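Local atomic coordinates of glycosyltransferase-stabilizing protein Gtf2 (Streptococcus gordonii, PDB entry 5E9T), a protein that helps the glycosyltransferase GtfA attach the first GlcNAc to the serine-rich adhesin GspB by binding this protein substrate. Residues Y274-K279 against A429-V434; E372-I377 against S420-Q425. All blocks are in the same frame, centred on the assembly; numbering follows the deposited sequence.

Overall arrangement
The two contacts lie about 12 Å apart, centre to centre, on the same side of the chain's centre. Along the sequence contact 2 is nested within the loop closed by contact 1, and helix 415-428 links them: it carries the 420-425 face of contact 2 and then runs out into 429-434. In addition, 274-279 meets 372-377 directly. K279 NZ forms a salt bridge with E372 OE1 at 3.2 Å, and F278 CB packs on N374 ND2 at 3.6 Å. No other chain of the GtfA-GtfB assembly touches either contact. Contact 1 joins two chain passages, and contact 2 packs helix 415-428 on strand 376-379, consistent with a GT-B-like fold.

Contact 1. Residues Y274-K279 against A429-V434; sequences YHYDFK and ANDVPV
Y274 and D431 form a single beta bridge where two irregular chain passages run nearly at right angles, their end-to-end directions 91° apart. Y274 N donates to N430 O at 2.9 Å, and V432 N returns a bond to Y274 O at 3.0 Å. N430, with positive phi, ends helix 415-428 in a Schellman motif, turning the chain into this pairing.

The D431 side chain leads from the bridge into a group of aromatic edges. Its CB lies 3.9 Å from Y276 CD1. CG is anti to the backbone N (chi1 -173°) and sits in the plane of the F278 ring, at its edge. Beyond it the carboxylate divides: OD1 faces Y274 O, an acceptor like itself, while OD2 approaches F278 CE1 at 3.3 Å, the two side chains meeting tip to tip. With Y276, by contrast, D431 slides past in the opposite direction. The Y276 hydroxyl reaches further, donating to A429 O over 2.6 Å (OH to O), while its CE1 rests on A429 CB; F371 packs edge-to-face against the same tyrosine.

H275 ND1 makes a weak hydrogen bond at 3.3 Å to V432 O, which lies in plane at the ring edge. V434 CB lies 4.2 Å from the centroid of the imidazole, over its face, as a CH-pi contact. Y274 points its own hydroxyl elsewhere, to Q221.

Residues 274-279 thus give the D431 carboxylate aromatic C-H edges instead of a hydrogen bond. Such edges, slightly positive in general, may offer modest electrostatic relief. The H275 imidazole, whose ND1 lies 4.6 Å from OD1, might be somewhat easier to protonate, its ND1 hydrogen already being given to V432 O.

Contact 2. Residues E372-I377 against S420-Q425; sequences ENNLLI and SALQAQ
Q425 lays its amide against the backbone of L375-I377, bonding on both sides of L376. Its chain is extended beyond CG, with CD anti to CA (chi2 177°), and the flat amide end arrives with both polar atoms facing the strand. OE1 takes the I377 N-H at 3.1 Å; this bond is almost straight (178°) and lies in the amide carbonyl plane, on a lone pair. NE2 donates to L375 O at 3.2 Å, from above that carbonyl's plane. The Q425 side chain crosses that of I377 at about a right angle.

L422, one helical turn earlier, crosses the L376 side chain obliquely. Its CD2 comes against L376 CB at 3.3 Å and also touches CD1 of the same leucine, whereas CD1 of L422 rests on N374 O in the preceding loop. L376 in turn sets CD2 against A421 CB, 4.1 Å away, so its isobutyl group spans A421, L422 and Q425. N374 has positive phi and closes helix 366-372 in a Schellman motif; its ND2 is held by R280 O.

L376 pairs its own backbone with D352 and Y354, leaving the flanking L375 O and I377 N to the glutamine. A side-chain amide here satisfies the strand edge much as a neighbouring strand would, in a helix-to-strand junction consistent with a Rossmann-like domain.

Contact 1. Residues Y274-K279 against A429-V434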
ATOM      1  N   TYR B 274       4.486 -29.223  45.407  1.00 59.65           N
ATOM      2  CA  TYR B 274       5.255 -29.831  44.325  1.00 60.59           C
ATOM      3  C   TYR B 274       6.608 -30.315  44.836  1.00 64.45           C
ATOM      4  O   TYR B 274       7.179 -29.742  45.770  1.00 67.66           O
ATOM      5  CB  TYR B 274       5.453 -28.854  43.156  1.00 61.21           C
ATOM      6  CG  TYR B 274       4.186 -28.154  42.715  1.00 57.52           C
ATOM      7  CD1 TYR B 274       3.321 -28.735  41.794  1.00 55.89           C
ATOM      8  CD2 TYR B 274       3.851 -26.912  43.233  1.00 57.72           C
ATOM      9  CE1 TYR B 274       2.158 -28.090  41.399  1.00 59.45           C
ATOM     10  CE2 TYR B 274       2.694 -26.260  42.846  1.00 58.43           C
ATOM     11  CZ  TYR B 274       1.852 -26.852  41.929  1.00 57.99           C
ATOM     12  OH  TYR B 274       0.698 -26.207  41.541  1.00 57.10           O
ATOM     13  N   HIS B 275       7.134 -31.372  44.213  1.00 60.76           N
ATOM     14  CA  HIS B 275       8.473 -31.848  44.548  1.00 56.70           C
ATOM     15  C   HIS B 275       9.407 -31.313  43.476  1.00 52.91           C
ATOM     16  O   HIS B 275       9.471 -31.844  42.363  1.00 54.74           O
ATOM     17  CB  HIS B 275       8.541 -33.371  44.631  1.00 62.64           C
ATOM     18  CG  HIS B 275       9.933 -33.901  44.814  1.00 71.36           C
ATOM     19  ND1 HIS B 275      10.617 -33.804  46.007  1.00 76.34           N
ATOM     20  CD2 HIS B 275      10.771 -34.525  43.951  1.00 78.73           C
ATOM     21  CE1 HIS B 275      11.814 -34.349  45.874  1.00 86.65           C
ATOM     22  NE2 HIS B 275      11.932 -34.794  44.635  1.00 87.48           N
ATOM     23  N   TYR B 276      10.166 -30.286  43.835  1.00 56.92           N
ATOM     24  CA  TYR B 276      11.151 -29.738  42.927  1.00 59.36           C
ATOM     25  C   TYR B 276      12.388 -30.616  42.939  1.00 59.00           C
ATOM     26  O   TYR B 276      12.735 -31.223  43.957  1.00 61.78           O
ATOM     27  CB  TYR B 276      11.529 -28.309  43.322  1.00 54.90           C
ATOM     28  CG  TYR B 276      10.369 -27.347  43.378  1.00 54.65           C
ATOM     29  CD1 TYR B 276       9.767 -27.029  44.587  1.00 61.13           C
ATOM     30  CD2 TYR B 276       9.880 -26.749  42.226  1.00 50.84           C
ATOM     31  CE1 TYR B 276       8.710 -26.145  44.647  1.00 57.53           C
ATOM     32  CE2 TYR B 276       8.823 -25.864  42.277  1.00 50.43           C
ATOM     33  CZ  TYR B 276       8.242 -25.566  43.490  1.00 52.93           C
ATOM     34  OH  TYR B 276       7.188 -24.687  43.553  1.00 57.83           O
ATOM     35  N   ASP B 277      13.050 -30.691  41.797  1.00 53.52           N
ATOM     36  CA  ASP B 277      14.343 -31.350  41.716  1.00 56.75           C
ATOM     37  C   ASP B 277      15.379 -30.234  41.698  1.00 58.09           C
ATOM     38  O   ASP B 277      15.599 -29.589  40.670  1.00 59.22           O
ATOM     39  CB  ASP B 277      14.408 -32.237  40.476  1.00 62.64           C
ATOM     40  CG  ASP B 277      15.809 -32.706  40.162  1.00 74.63           C
ATOM     41  OD1 ASP B 277      16.523 -33.125  41.098  1.00 87.90           O
ATOM     42  OD2 ASP B 277      16.193 -32.662  38.974  1.00 73.96           O
ATOM     43  N   PHE B 278      16.036 -30.028  42.839  1.00 59.20           N
ATOM     44  CA  PHE B 278      17.043 -28.986  42.965  1.00 56.76           C
ATOM     45  C   PHE B 278      18.376 -29.496  42.432  1.00 59.56           C
ATOM     46  O   PHE B 278      18.658 -30.697  42.462  1.00 60.75           O
ATOM     47  CB  PHE B 278      17.189 -28.532  44.418  1.00 46.39           C
ATOM     48  CG  PHE B 278      15.942 -27.921  45.001  1.00 48.86           C
ATOM     49  CD1 PHE B 278      14.974 -28.718  45.591  1.00 53.36           C
ATOM     50  CD2 PHE B 278      15.748 -26.549  44.979  1.00 51.70           C
ATOM     51  CE1 PHE B 278      13.831 -28.160  46.139  1.00 57.08           C
ATOM     52  CE2 PHE B 278      14.606 -25.984  45.525  1.00 54.91           C
ATOM     53  CZ  PHE B 278      13.647 -26.792  46.106  1.00 56.42           C
ATOM     54  N   LYS B 279      19.175 -28.579  41.889  1.00 57.78           N
ATOM     55  CA  LYS B 279      20.393 -28.986  41.200  1.00 58.33           C
ATOM     56  C   LYS B 279      21.629 -29.095  42.090  1.00 56.11           C
ATOM     57  O   LYS B 279      22.567 -29.807  41.712  1.00 52.42           O
ATOM     58  CB  LYS B 279      20.675 -28.017  40.050  1.00 56.40           C
ATOM     59  CG  LYS B 279      19.550 -27.981  39.027  1.00 55.19           C
ATOM     60  CD  LYS B 279      19.265 -29.376  38.483  1.00 59.65           C
ATOM     61  CE  LYS B 279      18.236 -29.348  37.355  1.00 69.43           C
ATOM     62  NZ  LYS B 279      16.854 -29.037  37.827  1.00 68.47           N
ATOM     63  N   ALA B 429       7.322 -21.668  47.921  1.00 79.02           N
ATOM     64  CA  ALA B 429       7.064 -22.347  46.660  1.00 72.17           C
ATOM     65  C   ALA B 429       6.342 -23.669  46.861  1.00 68.37           C
ATOM     66  O   ALA B 429       6.130 -24.396  45.884  1.00 61.49           O
ATOM     67  CB  ALA B 429       8.372 -22.579  45.903  1.00 66.28           C
ATOM     68  N   ASN B 430       5.990 -23.996  48.105  1.00 68.20           N
ATOM     69  CA  ASN B 430       5.219 -25.193  48.434  1.00 69.13           C
ATOM     70  C   ASN B 430       5.980 -26.460  48.066  1.00 67.75           C
ATOM     71  O   ASN B 430       5.428 -27.399  47.488  1.00 63.97           O
ATOM     72  CB  ASN B 430       3.843 -25.157  47.778  1.00 73.00           C
ATOM     73  CG  ASN B 430       3.037 -23.974  48.234  1.00 80.39           C
ATOM     74  OD1 ASN B 430       3.537 -22.853  48.303  1.00 86.54           O
ATOM     75  ND2 ASN B 430       1.802 -24.226  48.615  1.00 83.87           N
ATOM     76  N   ASP B 431       7.261 -26.478  48.412  1.00 70.18           N
ATOM     77  CA  ASP B 431       8.066 -27.674  48.240  1.00 67.23           C
ATOM     78  C   ASP B 431       7.609 -28.746  49.218  1.00 64.17           C
ATOM     79  O   ASP B 431       7.393 -28.472  50.402  1.00 66.40           O
ATOM     80  CB  ASP B 431       9.544 -27.353  48.449  1.00 65.38           C
ATOM     81  CG  ASP B 431      10.444 -28.519  48.106  1.00 69.85           C
ATOM     82  OD1 ASP B 431       9.978 -29.449  47.414  1.00 68.41           O
ATOM     83  OD2 ASP B 431      11.620 -28.506  48.526  1.00 77.61           O
ATOM     84  N   VAL B 432       7.443 -29.963  48.713  1.00 59.64           N
ATOM     85  CA  VAL B 432       7.043 -31.108  49.528  1.00 57.92           C
ATOM     86  C   VAL B 432       7.864 -32.315  49.108  1.00 58.18           C
ATOM     87  O   VAL B 432       8.359 -32.387  47.975  1.00 58.20           O
ATOM     88  CB  VAL B 432       5.538 -31.419  49.391  1.00 61.21           C
ATOM     89  CG1 VAL B 432       4.691 -30.234  49.849  1.00 60.30           C
ATOM     90  CG2 VAL B 432       5.205 -31.804  47.957  1.00 62.66           C
ATOM     91  N   PRO B 433       8.042 -33.276  50.012  1.00 61.21           N
ATOM     92  CA  PRO B 433       8.763 -34.497  49.641  1.00 62.87           C
ATOM     93  C   PRO B 433       7.926 -35.373  48.725  1.00 64.16           C
ATOM     94  O   PRO B 433       6.693 -35.364  48.771  1.00 61.51           O
ATOM     95  CB  PRO B 433       9.020 -35.189  50.986  1.00 56.85           C
ATOM     96  CG  PRO B 433       8.775 -34.137  52.026  1.00 54.08           C
ATOM     97  CD  PRO B 433       7.732 -33.242  51.450  1.00 55.97           C
ATOM     98  N   VAL B 434       8.623 -36.137  47.878  1.00 61.41           N
ATOM     99  CA  VAL B 434       7.956 -37.078  46.981  1.00 58.87           C
ATOM    100  C   VAL B 434       7.072 -38.035  47.766  1.00 65.40           C
ATOM    101  O   VAL B 434       6.018 -38.467  47.280  1.00 69.70           O
ATOM    102  CB  VAL B 434       9.004 -37.830  46.132  1.00 61.97           C
ATOM    103  CG1 VAL B 434      10.087 -38.424  47.024  1.00 69.25           C
ATOM    104  CG2 VAL B 434       8.346 -38.908  45.281  1.00 60.91           C
TER

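Contact 2. Residues E372-I377 against S420-Q425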
ATOM      1  N   GLU B 372      15.993 -23.330  41.207  1.00 52.77           N
ATOM      2  CA  GLU B 372      16.419 -24.700  40.944  1.00 57.78           C
ATOM      3  C   GLU B 372      17.849 -24.946  41.410  1.00 58.42           C
ATOM      4  O   GLU B 372      18.217 -26.089  41.702  1.00 60.84           O
ATOM      5  CB  GLU B 372      16.294 -25.018  39.453  1.00 61.28           C
ATOM      6  CG  GLU B 372      14.896 -24.843  38.883  1.00 63.58           C
ATOM      7  CD  GLU B 372      14.743 -25.499  37.526  1.00 66.60           C
ATOM      8  OE1 GLU B 372      15.714 -26.134  37.060  1.00 68.11           O
ATOM      9  OE2 GLU B 372      13.653 -25.382  36.922  1.00 68.64           O
ATOM     10  N   ASN B 373      18.667 -23.899  41.463  1.00 55.11           N
ATOM     11  CA  ASN B 373      20.052 -23.996  41.900  1.00 55.28           C
ATOM     12  C   ASN B 373      20.240 -23.642  43.372  1.00 55.93           C
ATOM     13  O   ASN B 373      21.383 -23.514  43.826  1.00 55.55           O
ATOM     14  CB  ASN B 373      20.943 -23.124  41.017  1.00 55.60           C
ATOM     15  CG  ASN B 373      21.496 -23.882  39.829  1.00 57.13           C
ATOM     16  OD1 ASN B 373      22.689 -24.185  39.773  1.00 61.31           O
ATOM     17  ND2 ASN B 373      20.629 -24.206  38.876  1.00 54.86           N
ATOM     18  N   ASN B 374      19.148 -23.439  44.112  1.00 53.24           N
ATOM     19  CA  ASN B 374      19.176 -23.176  45.551  1.00 48.51           C
ATOM     20  C   ASN B 374      19.877 -21.869  45.893  1.00 47.65           C
ATOM     21  O   ASN B 374      20.385 -21.706  47.006  1.00 51.18           O
ATOM     22  CB  ASN B 374      19.824 -24.334  46.322  1.00 49.46           C
ATOM     23  CG  ASN B 374      18.804 -25.227  47.000  1.00 49.91           C
ATOM     24  OD1 ASN B 374      17.888 -24.748  47.669  1.00 55.29           O
ATOM     25  ND2 ASN B 374      18.959 -26.536  46.831  1.00 46.34           N
ATOM     26  N   LEU B 375      19.919 -20.930  44.954  1.00 51.35           N
ATOM     27  CA  LEU B 375      20.302 -19.566  45.287  1.00 53.65           C
ATOM     28  C   LEU B 375      19.178 -18.902  46.070  1.00 58.50           C
ATOM     29  O   LEU B 375      17.999 -19.035  45.722  1.00 64.18           O
ATOM     30  CB  LEU B 375      20.595 -18.761  44.019  1.00 49.96           C
ATOM     31  CG  LEU B 375      21.929 -18.928  43.295  1.00 45.13           C
ATOM     32  CD1 LEU B 375      22.057 -20.301  42.673  1.00 43.74           C
ATOM     33  CD2 LEU B 375      22.084 -17.855  42.233  1.00 46.97           C
ATOM     34  N   LEU B 376      19.541 -18.187  47.136  1.00 59.85           N
ATOM     35  CA  LEU B 376      18.543 -17.450  47.901  1.00 62.47           C
ATOM     36  C   LEU B 376      18.196 -16.162  47.172  1.00 68.08           C
ATOM     37  O   LEU B 376      19.068 -15.315  46.938  1.00 72.91           O
ATOM     38  CB  LEU B 376      19.017 -17.122  49.312  1.00 60.45           C
ATOM     39  CG  LEU B 376      18.008 -16.134  49.898  1.00 64.19           C
ATOM     40  CD1 LEU B 376      16.636 -16.790  50.147  1.00 72.42           C
ATOM     41  CD2 LEU B 376      18.529 -15.476  51.164  1.00 57.13           C
ATOM     42  N   ILE B 377      16.922 -16.001  46.850  1.00 66.69           N
ATOM     43  CA  ILE B 377      16.434 -14.864  46.082  1.00 69.57           C
ATOM     44  C   ILE B 377      15.843 -13.819  47.020  1.00 75.50           C
ATOM     45  O   ILE B 377      15.072 -14.154  47.929  1.00 77.53           O
ATOM     46  CB  ILE B 377      15.385 -15.331  45.059  1.00 64.98           C
ATOM     47  CG1 ILE B 377      15.860 -16.608  44.362  1.00 63.36           C
ATOM     48  CG2 ILE B 377      15.084 -14.215  44.067  1.00 64.09           C
ATOM     49  CD1 ILE B 377      14.767 -17.316  43.615  1.00 58.62           C
ATOM     50  N   SER B 420      17.609 -21.783  57.501  1.00 88.01           N
ATOM     51  CA  SER B 420      16.344 -21.090  57.718  1.00 88.45           C
ATOM     52  C   SER B 420      15.819 -20.473  56.425  1.00 89.11           C
ATOM     53  O   SER B 420      14.738 -20.828  55.942  1.00 89.33           O
ATOM     54  CB  SER B 420      16.524 -20.016  58.794  1.00 87.22           C
ATOM     55  OG  SER B 420      15.561 -18.985  58.646  1.00 83.73           O
ATOM     56  N   ALA B 421      16.586 -19.536  55.854  1.00 89.91           N
ATOM     57  CA  ALA B 421      16.092 -18.696  54.763  1.00 84.29           C
ATOM     58  C   ALA B 421      15.649 -19.517  53.554  1.00 81.56           C
ATOM     59  O   ALA B 421      14.684 -19.151  52.874  1.00 80.67           O
ATOM     60  CB  ALA B 421      17.170 -17.692  54.351  1.00 77.76           C
ATOM     61  N   LEU B 422      16.343 -20.617  53.256  1.00 78.22           N
ATOM     62  CA  LEU B 422      15.987 -21.379  52.062  1.00 79.35           C
ATOM     63  C   LEU B 422      14.871 -22.375  52.321  1.00 81.74           C
ATOM     64  O   LEU B 422      14.375 -22.987  51.369  1.00 88.23           O
ATOM     65  CB  LEU B 422      17.200 -22.103  51.468  1.00 80.12           C
ATOM     66  CG  LEU B 422      18.395 -21.208  51.170  1.00 79.11           C
ATOM     67  CD1 LEU B 422      19.296 -21.782  50.086  1.00 78.11           C
ATOM     68  CD2 LEU B 422      17.900 -19.860  50.772  1.00 77.49           C
ATOM     69  N   GLN B 423      14.483 -22.564  53.576  1.00 78.71           N
ATOM     70  CA  GLN B 423      13.191 -23.156  53.864  1.00 82.69           C
ATOM     71  C   GLN B 423      12.089 -22.115  53.884  1.00 84.65           C
ATOM     72  O   GLN B 423      10.911 -22.473  53.799  1.00 87.95           O
ATOM     73  CB  GLN B 423      13.234 -23.908  55.195  1.00 86.47           C
ATOM     74  CG  GLN B 423      14.255 -25.034  55.223  1.00 92.10           C
ATOM     75  CD  GLN B 423      14.095 -26.018  54.072  1.00 95.18           C
ATOM     76  OE1 GLN B 423      13.017 -26.151  53.487  1.00 97.39           O
ATOM     77  NE2 GLN B 423      15.179 -26.707  53.734  1.00 94.06           N
ATOM     78  N   ALA B 424      12.450 -20.838  53.974  1.00 82.49           N
ATOM     79  CA  ALA B 424      11.463 -19.776  53.850  1.00 80.88           C
ATOM     80  C   ALA B 424      10.968 -19.661  52.413  1.00 79.74           C
ATOM     81  O   ALA B 424       9.758 -19.692  52.158  1.00 74.53           O
ATOM     82  CB  ALA B 424      12.071 -18.464  54.327  1.00 81.50           C
ATOM     83  N   GLN B 425      11.895 -19.533  51.460  1.00 83.57           N
ATOM     84  CA  GLN B 425      11.515 -19.591  50.053  1.00 83.29           C
ATOM     85  C   GLN B 425      11.199 -21.019  49.629  1.00 78.37           C
ATOM     86  O   GLN B 425      10.444 -21.228  48.672  1.00 77.98           O
ATOM     87  CB  GLN B 425      12.626 -19.000  49.181  1.00 80.19           C
ATOM     88  CG  GLN B 425      13.611 -20.025  48.638  1.00 73.55           C
ATOM     89  CD  GLN B 425      14.659 -19.408  47.732  1.00 68.93           C
ATOM     90  OE1 GLN B 425      14.845 -18.192  47.715  1.00 67.52           O
ATOM     91  NE2 GLN B 425      15.344 -20.248  46.964  1.00 68.67           N
TER